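Local coordinates for protein charybdin (Charybdis maritima, PDB 2B7U) that is a ribosome-inactivating protein from a plant, built from a mixed beta sheet packed against a bundle of alpha helices, at residues 13-21 and 135-143; 71-80 and 161-170. All coordinates share one frame; numbering follows the deposited sequence.

Contact 1: 13-21 and 135-143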
loop_
_atom_site.group_PDB
_atom_site.type_symbol
_atom_site.label_atom_id
_atom_site.label_comp_id
_atom_site.label_asym_id
_atom_site.label_seq_id
_atom_site.Cartn_x
_atom_site.Cartn_y
_atom_site.Cartn_z
ATOM N N GLU A 13 -8.601 -2.707 -12.094
ATOM C CA GLU A 13 -8.378 -4.095 -12.476
ATOM C C GLU A 13 -7.121 -4.208 -13.328
ATOM O O GLU A 13 -6.889 -3.401 -14.223
ATOM C CB GLU A 13 -9.612 -4.633 -13.201
ATOM C CG GLU A 13 -9.479 -6.050 -13.716
ATOM C CD GLU A 13 -10.764 -6.581 -14.351
ATOM O OE1 GLU A 13 -11.797 -5.849 -14.347
ATOM O OE2 GLU A 13 -10.745 -7.729 -14.864
ATOM N N LEU A 14 -6.294 -5.197 -13.026
ATOM C CA LEU A 14 -5.079 -5.449 -13.790
ATOM C C LEU A 14 -4.955 -6.926 -14.131
ATOM O O LEU A 14 -5.094 -7.784 -13.251
ATOM C CB LEU A 14 -3.859 -4.989 -13.004
ATOM C CG LEU A 14 -2.517 -5.013 -13.739
ATOM C CD1 LEU A 14 -2.496 -4.043 -14.908
ATOM C CD2 LEU A 14 -1.394 -4.704 -12.783
ATOM N N ASP A 15 -4.703 -7.229 -15.405
ATOM C CA ASP A 15 -4.342 -8.597 -15.768
ATOM C C ASP A 15 -2.826 -8.763 -15.761
ATOM O O ASP A 15 -2.110 -7.989 -16.379
ATOM C CB ASP A 15 -4.894 -9.040 -17.109
ATOM C CG ASP A 15 -4.758 -10.557 -17.297
ATOM O OD1 ASP A 15 -3.685 -11.039 -17.721
ATOM O OD2 ASP A 15 -5.705 -11.307 -16.951
ATOM N N ILE A 16 -2.360 -9.811 -15.095
ATOM C CA ILE A 16 -0.946 -10.027 -14.849
ATOM C C ILE A 16 -0.226 -10.711 -16.012
ATOM O O ILE A 16 0.983 -10.582 -16.121
ATOM C CB ILE A 16 -0.739 -10.856 -13.532
ATOM C CG1 ILE A 16 -1.592 -10.299 -12.397
ATOM C CG2 ILE A 16 0.729 -10.895 -13.110
ATOM C CD1 ILE A 16 -1.323 -8.842 -12.122
ATOM N N GLU A 17 -0.944 -11.412 -16.890
ATOM C CA GLU A 17 -0.279 -12.241 -17.911
ATOM C C GLU A 17 0.624 -11.476 -18.883
ATOM O O GLU A 17 1.761 -11.896 -19.130
ATOM C CB GLU A 17 -1.306 -13.064 -18.684
ATOM C CG GLU A 17 -0.674 -14.063 -19.634
ATOM C CD GLU A 17 -1.692 -14.835 -20.439
ATOM O OE1 GLU A 17 -2.908 -14.661 -20.208
ATOM O OE2 GLU A 17 -1.266 -15.611 -21.322
ATOM N N ARG A 18 0.127 -10.364 -19.422
ATOM C CA ARG A 18 0.877 -9.550 -20.400
ATOM C C ARG A 18 1.622 -8.373 -19.738
ATOM O O ARG A 18 2.129 -7.483 -20.428
ATOM C CB ARG A 18 -0.070 -9.070 -21.530
ATOM C CG ARG A 18 -0.606 -7.612 -21.497
ATOM C CD ARG A 18 -1.208 -7.205 -20.163
ATOM N NE ARG A 18 -1.354 -5.749 -20.023
ATOM C CZ ARG A 18 -1.354 -5.103 -18.856
ATOM N NH1 ARG A 18 -1.193 -5.773 -17.721
ATOM N NH2 ARG A 18 -1.508 -3.782 -18.813
ATOM N N LEU A 19 1.691 -8.389 -18.410
ATOM C CA LEU A 19 2.207 -7.263 -17.634
ATOM C C LEU A 19 3.666 -6.970 -18.008
ATOM O O LEU A 19 4.492 -7.882 -18.054
ATOM C CB LEU A 19 2.126 -7.589 -16.130
ATOM C CG LEU A 19 1.510 -6.614 -15.123
ATOM C CD1 LEU A 19 2.150 -6.830 -13.754
ATOM C CD2 LEU A 19 1.589 -5.201 -15.534
ATOM N N THR A 20 3.976 -5.700 -18.263
ATOM C CA THR A 20 5.353 -5.274 -18.492
ATOM C C THR A 20 5.709 -4.173 -17.502
ATOM O O THR A 20 4.826 -3.643 -16.819
ATOM C CB THR A 20 5.561 -4.728 -19.911
ATOM O OG1 THR A 20 4.856 -3.489 -20.077
ATOM C CG2 THR A 20 5.079 -5.727 -20.936
ATOM N N GLY A 21 6.993 -3.824 -17.445
ATOM C CA GLY A 21 7.464 -2.712 -16.606
ATOM C C GLY A 21 6.676 -1.452 -16.882
ATOM O O GLY A 21 6.233 -0.760 -15.952
ATOM N N LYS A 135 7.057 -10.620 -11.636
ATOM C CA LYS A 135 5.800 -10.970 -12.286
ATOM C C LYS A 135 5.377 -12.400 -11.949
ATOM O O LYS A 135 4.206 -12.676 -11.687
ATOM C CB LYS A 135 5.946 -10.805 -13.803
ATOM C CG LYS A 135 4.709 -11.069 -14.618
ATOM C CD LYS A 135 5.022 -10.821 -16.077
ATOM C CE LYS A 135 3.855 -11.105 -16.992
ATOM N NZ LYS A 135 4.197 -10.744 -18.414
ATOM N N ASN A 136 6.341 -13.313 -11.961
ATOM C CA ASN A 136 6.053 -14.699 -11.597
ATOM C C ASN A 136 5.495 -14.797 -10.175
ATOM O O ASN A 136 4.567 -15.558 -9.928
ATOM C CB ASN A 136 7.292 -15.581 -11.769
ATOM C CG ASN A 136 7.665 -15.814 -13.242
ATOM O OD1 ASN A 136 8.837 -15.975 -13.564
ATOM N ND2 ASN A 136 6.675 -15.845 -14.123
ATOM N N ALA A 137 6.031 -14.001 -9.245
ATOM C CA ALA A 137 5.538 -14.018 -7.857
ATOM C C ALA A 137 4.122 -13.455 -7.761
ATOM O O ALA A 137 3.298 -13.940 -6.978
ATOM C CB ALA A 137 6.482 -13.268 -6.938
ATOM N N LEU A 138 3.836 -12.428 -8.546
ATOM C CA LEU A 138 2.500 -11.856 -8.565
ATOM C C LEU A 138 1.499 -12.843 -9.159
ATOM O O LEU A 138 0.394 -12.965 -8.680
ATOM C CB LEU A 138 2.515 -10.535 -9.315
ATOM C CG LEU A 138 1.270 -9.676 -9.234
ATOM C CD1 LEU A 138 0.826 -9.445 -7.785
ATOM C CD2 LEU A 138 1.545 -8.382 -9.994
ATOM N N GLN A 139 1.904 -13.575 -10.190
ATOM C CA GLN A 139 1.058 -14.586 -10.766
ATOM C C GLN A 139 0.716 -15.652 -9.727
ATOM O O GLN A 139 -0.450 -16.045 -9.562
ATOM C CB GLN A 139 1.758 -15.210 -11.973
ATOM C CG GLN A 139 1.818 -14.295 -13.191
ATOM C CD GLN A 139 2.687 -14.837 -14.337
ATOM O OE1 GLN A 139 2.850 -14.170 -15.359
ATOM N NE2 GLN A 139 3.242 -16.027 -14.168
ATOM N N ASP A 140 1.731 -16.097 -9.003
ATOM C CA ASP A 140 1.528 -17.092 -7.956
ATOM C C ASP A 140 0.624 -16.572 -6.840
ATOM O O ASP A 140 -0.200 -17.296 -6.283
ATOM C CB ASP A 140 2.877 -17.528 -7.379
ATOM C CG ASP A 140 3.779 -18.164 -8.409
ATOM O OD1 ASP A 140 3.260 -18.709 -9.422
ATOM O OD2 ASP A 140 5.018 -18.111 -8.209
ATOM N N ALA A 141 0.786 -15.304 -6.492
ATOM C CA ALA A 141 -0.044 -14.708 -5.463
ATOM C C ALA A 141 -1.503 -14.697 -5.837
ATOM O O ALA A 141 -2.349 -15.016 -5.007
ATOM C CB ALA A 141 0.408 -13.293 -5.178
ATOM N N VAL A 142 -1.836 -14.315 -7.063
ATOM C CA VAL A 142 -3.277 -14.352 -7.398
ATOM C C VAL A 142 -3.811 -15.792 -7.443
ATOM O O VAL A 142 -4.912 -16.054 -6.974
ATOM C CB VAL A 142 -3.786 -13.396 -8.561
ATOM C CG1 VAL A 142 -2.749 -12.349 -9.026
ATOM C CG2 VAL A 142 -4.523 -14.104 -9.630
ATOM N N SER A 143 -3.008 -16.737 -7.929
ATOM C CA SER A 143 -3.428 -18.141 -7.929
ATOM C C SER A 143 -3.741 -18.642 -6.529
ATOM O O SER A 143 -4.749 -19.303 -6.295
ATOM C CB SER A 143 -2.346 -19.016 -8.555
ATOM O OG SER A 143 -2.125 -18.639 -9.888
HETATM O O HOH W 1 2.738 -14.551 -18.013
#

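Contact 2: 71-80 and 161-170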
loop_
_atom_site.group_PDB
_atom_site.type_symbol
_atom_site.label_atom_id
_atom_site.label_comp_id
_atom_site.label_asym_id
_atom_site.label_seq_id
_atom_site.Cartn_x
_atom_site.Cartn_y
_atom_site.Cartn_z
ATOM N N VAL A 71 -8.929 -7.544 -3.906
ATOM C CA VAL A 71 -8.435 -7.101 -2.607
ATOM C C VAL A 71 -9.096 -5.776 -2.257
ATOM O O VAL A 71 -9.190 -4.889 -3.096
ATOM C CB VAL A 71 -6.890 -6.957 -2.611
ATOM C CG1 VAL A 71 -6.399 -6.609 -1.249
ATOM C CG2 VAL A 71 -6.250 -8.296 -3.082
ATOM N N ARG A 72 -9.538 -5.638 -1.018
ATOM C CA ARG A 72 -10.184 -4.392 -0.562
ATOM C C ARG A 72 -9.188 -3.663 0.329
ATOM O O ARG A 72 -8.621 -4.244 1.235
ATOM C CB ARG A 72 -11.433 -4.694 0.215
ATOM C CG ARG A 72 -12.267 -3.488 0.490
ATOM C CD ARG A 72 -13.739 -3.843 0.633
ATOM N NE ARG A 72 -14.343 -4.313 -0.623
ATOM C CZ ARG A 72 -15.582 -4.788 -0.711
ATOM N NH1 ARG A 72 -16.350 -4.879 0.372
ATOM N NH2 ARG A 72 -16.051 -5.183 -1.886
ATOM N N ILE A 73 -8.949 -2.400 -0.006
ATOM C CA ILE A 73 -7.890 -1.601 0.617
ATOM C C ILE A 73 -8.467 -0.281 1.126
ATOM O O ILE A 73 -9.273 0.340 0.449
ATOM C CB ILE A 73 -6.795 -1.333 -0.439
ATOM C CG1 ILE A 73 -6.223 -2.670 -0.940
ATOM C CG2 ILE A 73 -5.675 -0.474 0.128
ATOM C CD1 ILE A 73 -5.284 -2.584 -2.123
ATOM N N HIS A 74 -7.990 0.176 2.282
ATOM C CA HIS A 74 -8.369 1.493 2.801
ATOM C C HIS A 74 -7.846 2.636 1.920
ATOM O O HIS A 74 -6.666 2.661 1.559
ATOM C CB HIS A 74 -7.821 1.690 4.204
ATOM C CG HIS A 74 -8.466 0.836 5.226
ATOM N ND1 HIS A 74 -9.595 1.227 5.909
ATOM C CD2 HIS A 74 -8.140 -0.389 5.697
ATOM C CE1 HIS A 74 -9.938 0.271 6.758
ATOM N NE2 HIS A 74 -9.059 -0.717 6.659
ATOM N N ARG A 75 -8.729 3.587 1.605
ATOM C CA ARG A 75 -8.388 4.660 0.685
ATOM C C ARG A 75 -7.600 5.750 1.374
ATOM O O ARG A 75 -6.907 6.517 0.702
ATOM C CB ARG A 75 -9.631 5.238 0.015
ATOM C CG ARG A 75 -9.254 6.140 -1.113
ATOM C CD ARG A 75 -10.421 6.766 -1.826
ATOM N NE ARG A 75 -9.967 7.880 -2.654
ATOM C CZ ARG A 75 -10.763 8.554 -3.471
ATOM N NH1 ARG A 75 -10.277 9.567 -4.184
ATOM N NH2 ARG A 75 -12.040 8.199 -3.596
ATOM N N ASP A 76 -7.696 5.825 2.693
ATOM C CA ASP A 76 -7.012 6.884 3.427
ATOM C C ASP A 76 -5.600 6.512 3.865
ATOM O O ASP A 76 -4.739 7.364 3.954
ATOM C CB ASP A 76 -7.871 7.397 4.600
ATOM C CG ASP A 76 -8.298 6.302 5.553
ATOM O OD1 ASP A 76 -8.132 5.095 5.240
ATOM O OD2 ASP A 76 -8.853 6.664 6.606
ATOM N N ASP A 77 -5.334 5.246 4.145
ATOM C CA ASP A 77 -3.985 4.852 4.544
ATOM C C ASP A 77 -3.349 3.739 3.715
ATOM O O ASP A 77 -2.224 3.354 4.003
ATOM C CB ASP A 77 -3.941 4.553 6.050
ATOM C CG ASP A 77 -4.731 3.344 6.436
ATOM O OD1 ASP A 77 -4.817 3.036 7.656
ATOM O OD2 ASP A 77 -5.277 2.672 5.546
ATOM N N LEU A 78 -4.039 3.277 2.674
ATOM C CA LEU A 78 -3.570 2.243 1.765
ATOM C C LEU A 78 -3.254 0.902 2.436
ATOM O O LEU A 78 -2.500 0.087 1.910
ATOM C CB LEU A 78 -2.378 2.750 0.932
ATOM C CG LEU A 78 -2.711 3.948 0.053
ATOM C CD1 LEU A 78 -1.502 4.330 -0.829
ATOM C CD2 LEU A 78 -3.938 3.737 -0.785
ATOM N N VAL A 79 -3.910 0.642 3.557
ATOM C CA VAL A 79 -3.748 -0.602 4.267
ATOM C C VAL A 79 -4.721 -1.654 3.699
ATOM O O VAL A 79 -5.910 -1.407 3.499
ATOM C CB VAL A 79 -3.973 -0.408 5.771
ATOM C CG1 VAL A 79 -4.006 -1.717 6.509
ATOM C CG2 VAL A 79 -2.872 0.470 6.365
ATOM N N LEU A 80 -4.189 -2.834 3.442
ATOM C CA LEU A 80 -4.998 -3.941 2.935
ATOM C C LEU A 80 -5.965 -4.397 4.037
ATOM O O LEU A 80 -5.569 -4.602 5.190
ATOM C CB LEU A 80 -4.057 -5.070 2.477
ATOM C CG LEU A 80 -4.527 -5.981 1.342
ATOM C CD1 LEU A 80 -3.345 -6.563 0.595
ATOM C CD2 LEU A 80 -5.401 -7.087 1.922
ATOM N N VAL A 161 1.120 -8.748 -2.746
ATOM C CA VAL A 161 0.191 -7.733 -3.207
ATOM C C VAL A 161 0.410 -6.387 -2.487
ATOM O O VAL A 161 0.464 -5.316 -3.115
ATOM C CB VAL A 161 -1.253 -8.205 -3.034
ATOM C CG1 VAL A 161 -2.218 -7.051 -3.264
ATOM C CG2 VAL A 161 -1.536 -9.397 -3.951
ATOM N N SER A 162 0.573 -6.421 -1.178
ATOM C CA SER A 162 0.817 -5.192 -0.416
ATOM C C SER A 162 2.075 -4.482 -0.905
ATOM O O SER A 162 2.068 -3.252 -1.056
ATOM C CB SER A 162 0.922 -5.497 1.069
ATOM O OG SER A 162 0.991 -4.287 1.817
ATOM N N GLN A 163 3.165 -5.217 -1.124
ATOM C CA GLN A 163 4.406 -4.607 -1.561
ATOM C C GLN A 163 4.265 -4.041 -2.961
ATOM O O GLN A 163 4.593 -2.878 -3.227
ATOM C CB GLN A 163 5.556 -5.590 -1.494
ATOM C CG GLN A 163 5.977 -5.968 -0.097
ATOM C CD GLN A 163 6.702 -4.848 0.591
ATOM O OE1 GLN A 163 7.342 -4.019 -0.059
ATOM N NE2 GLN A 163 6.584 -4.782 1.925
ATOM N N MET A 164 3.749 -4.842 -3.876
ATOM C CA MET A 164 3.748 -4.420 -5.267
ATOM C C MET A 164 2.677 -3.430 -5.655
ATOM O O MET A 164 2.788 -2.792 -6.713
ATOM C CB MET A 164 3.706 -5.653 -6.187
ATOM C CG MET A 164 4.880 -6.542 -5.967
ATOM S SD MET A 164 4.987 -7.969 -7.099
ATOM C CE MET A 164 5.532 -7.164 -8.604
ATOM N N PHE A 165 1.648 -3.271 -4.825
ATOM C CA PHE A 165 0.616 -2.265 -5.102
ATOM C C PHE A 165 0.607 -1.173 -4.053
ATOM O O PHE A 165 0.747 -0.003 -4.404
ATOM C CB PHE A 165 -0.721 -2.943 -5.351
ATOM C CG PHE A 165 -0.687 -3.768 -6.594
ATOM C CD1 PHE A 165 -0.823 -3.157 -7.824
ATOM C CD2 PHE A 165 -0.385 -5.105 -6.549
ATOM C CE1 PHE A 165 -0.723 -3.867 -9.001
ATOM C CE2 PHE A 165 -0.271 -5.842 -7.732
ATOM C CZ PHE A 165 -0.448 -5.221 -8.964
ATOM N N CYS A 166 0.552 -1.525 -2.785
ATOM C CA CYS A 166 0.470 -0.460 -1.751
ATOM C C CYS A 166 1.805 0.282 -1.568
ATOM O O CYS A 166 1.857 1.522 -1.654
ATOM C CB CYS A 166 -0.040 -0.992 -0.452
ATOM S SG CYS A 166 -1.665 -1.818 -0.675
ATOM N N GLU A 167 2.890 -0.444 -1.335
ATOM C CA GLU A 167 4.149 0.233 -1.119
ATOM C C GLU A 167 4.639 0.921 -2.404
ATOM O O GLU A 167 5.204 2.008 -2.373
ATOM C CB GLU A 167 5.203 -0.717 -0.587
ATOM C CG GLU A 167 4.800 -1.488 0.652
ATOM C CD GLU A 167 4.545 -0.641 1.863
ATOM O OE1 GLU A 167 4.817 0.588 1.829
ATOM O OE2 GLU A 167 4.045 -1.191 2.874
ATOM N N ALA A 168 4.459 0.273 -3.555
ATOM C CA ALA A 168 4.805 0.903 -4.840
ATOM C C ALA A 168 4.015 2.192 -5.082
ATOM O O ALA A 168 4.561 3.178 -5.585
ATOM C CB ALA A 168 4.581 -0.082 -5.984
ATOM N N THR A 169 2.740 2.208 -4.696
ATOM C CA THR A 169 1.904 3.403 -4.822
ATOM C C THR A 169 2.442 4.516 -3.915
ATOM O O THR A 169 2.574 5.665 -4.332
ATOM C CB THR A 169 0.448 3.061 -4.508
ATOM O OG1 THR A 169 -0.048 2.181 -5.542
ATOM C CG2 THR A 169 -0.440 4.264 -4.454
ATOM N N ARG A 170 2.851 4.141 -2.721
ATOM C CA ARG A 170 3.382 5.126 -1.753
ATOM C C ARG A 170 4.726 5.730 -2.143
ATOM O O ARG A 170 4.983 6.885 -1.802
ATOM C CB ARG A 170 3.502 4.499 -0.381
ATOM C CG ARG A 170 2.225 4.080 0.310
ATOM C CD ARG A 170 2.558 3.291 1.572
ATOM N NE ARG A 170 1.365 3.015 2.366
ATOM C CZ ARG A 170 1.040 1.829 2.877
ATOM N NH1 ARG A 170 1.839 0.783 2.727
ATOM N NH2 ARG A 170 -0.064 1.701 3.585
HETATM O O HOH W 2 -1.191 -3.104 3.429
#

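Contact 1: 13-21 and 135-143
Lys135 reaches from the first turn of helix 135-147 to the turn that ends strand 7-15, and its ammonium group is held there by two backbone carbonyls. CG stands anti to the backbone N (chi1 -177°) and the rest of the chain is fully extended, which carries Lys135 NZ to 2.8 Å from Glu17 O and 2.9 Å from Leu19 O. The two bonds differ in approach: NZ sits well above the carbonyl plane of Glu17 but tilts only 17° from that of Leu19. Glu17 O is further shared by a water that donates both to it and to Gln139 OE1. Residues 16-19 form a type I beta turn leading from the edge strand of the main sheet to helix 21-35, whose N-cap is Thr20; the lysine thus ties this connection to a second helix. Ile16 CD1 lies 3.6 Å from Leu138 CD2, the two side chains crossing at about a right angle. On the CG2 branch, the aliphatic part of Gln139 slides past in the opposite direction, with Gln139 CG 3.6 Å from Ile16 CG2. Leu19 meets the same Leu138 methyl through CD1, while Val142 CG1 approaches Ile16 CG1 at 4.1 Å.

Contact 2: 71-80 and 161-170
Val71, Ile73 and Leu80 project from two neighbouring antiparallel strands onto helix 151-170, so that the central helix of the ribosome-inactivating fold packs over the main beta sheet. The apolar contacts are light but well spread. Leu80 CD1 lies 4.0 Å from Val161 CG1, the side chains crossing at about a right angle, and Val71 CG2 touches the same valine methyl. Farther along the helix, Ile73 CD1 meets Cys166 SG at 4.0 Å. Leu78, in the turn between the strands, packs against the helix with its CB beside the guanidinium of Arg170, Leu78 CB lying 3.7 Å from Arg170 NH2.

Arg170 makes a direct hydrogen bond across the contact. Its chain runs extended from CG to NE, alongside the Leu78 side chain in the opposite sense, and delivers Arg170 NH2 to Asp77 O at 2.8 Å. That oxygen lies at the guanidinium edge, and the donor is in the carbonyl plane. NH1 forms a salt bridge with Glu167 on the same helix, which with a cation-pi contact to Trp202 should restrict rotation of the group. Within the turn, Asp77 OD2 accepts from Val79 N, an Asx turn.

A water adds an indirect link: it accepts from Leu80 N and lies 3.0 Å from Ser162 OG, which is also hydrogen-bonded to Tyr117 OH.

Overall arrangement
Phe165 of helix 151-170 joins the two contacts: Phe165 CE2 is 3.8 Å from Leu138 CD1, and Phe165 CE1 is 3.9 Å from Leu14 CD2. Met164 SD adds a looser touch on Leu138 CB at 4.2 Å. The helices concerned, 135-147 and 151-170, follow each other in the chain and meet one mixed sheet at different places. Contact 1 lies at the turn following edge strand 7-15, its centre about 17 Å from that of the chain, and is partly buried; contact 2 is buried, its centre about 2 Å from that of the chain. The two contact centres are about 16 Å apart. The segments of the two contacts alternate along the chain.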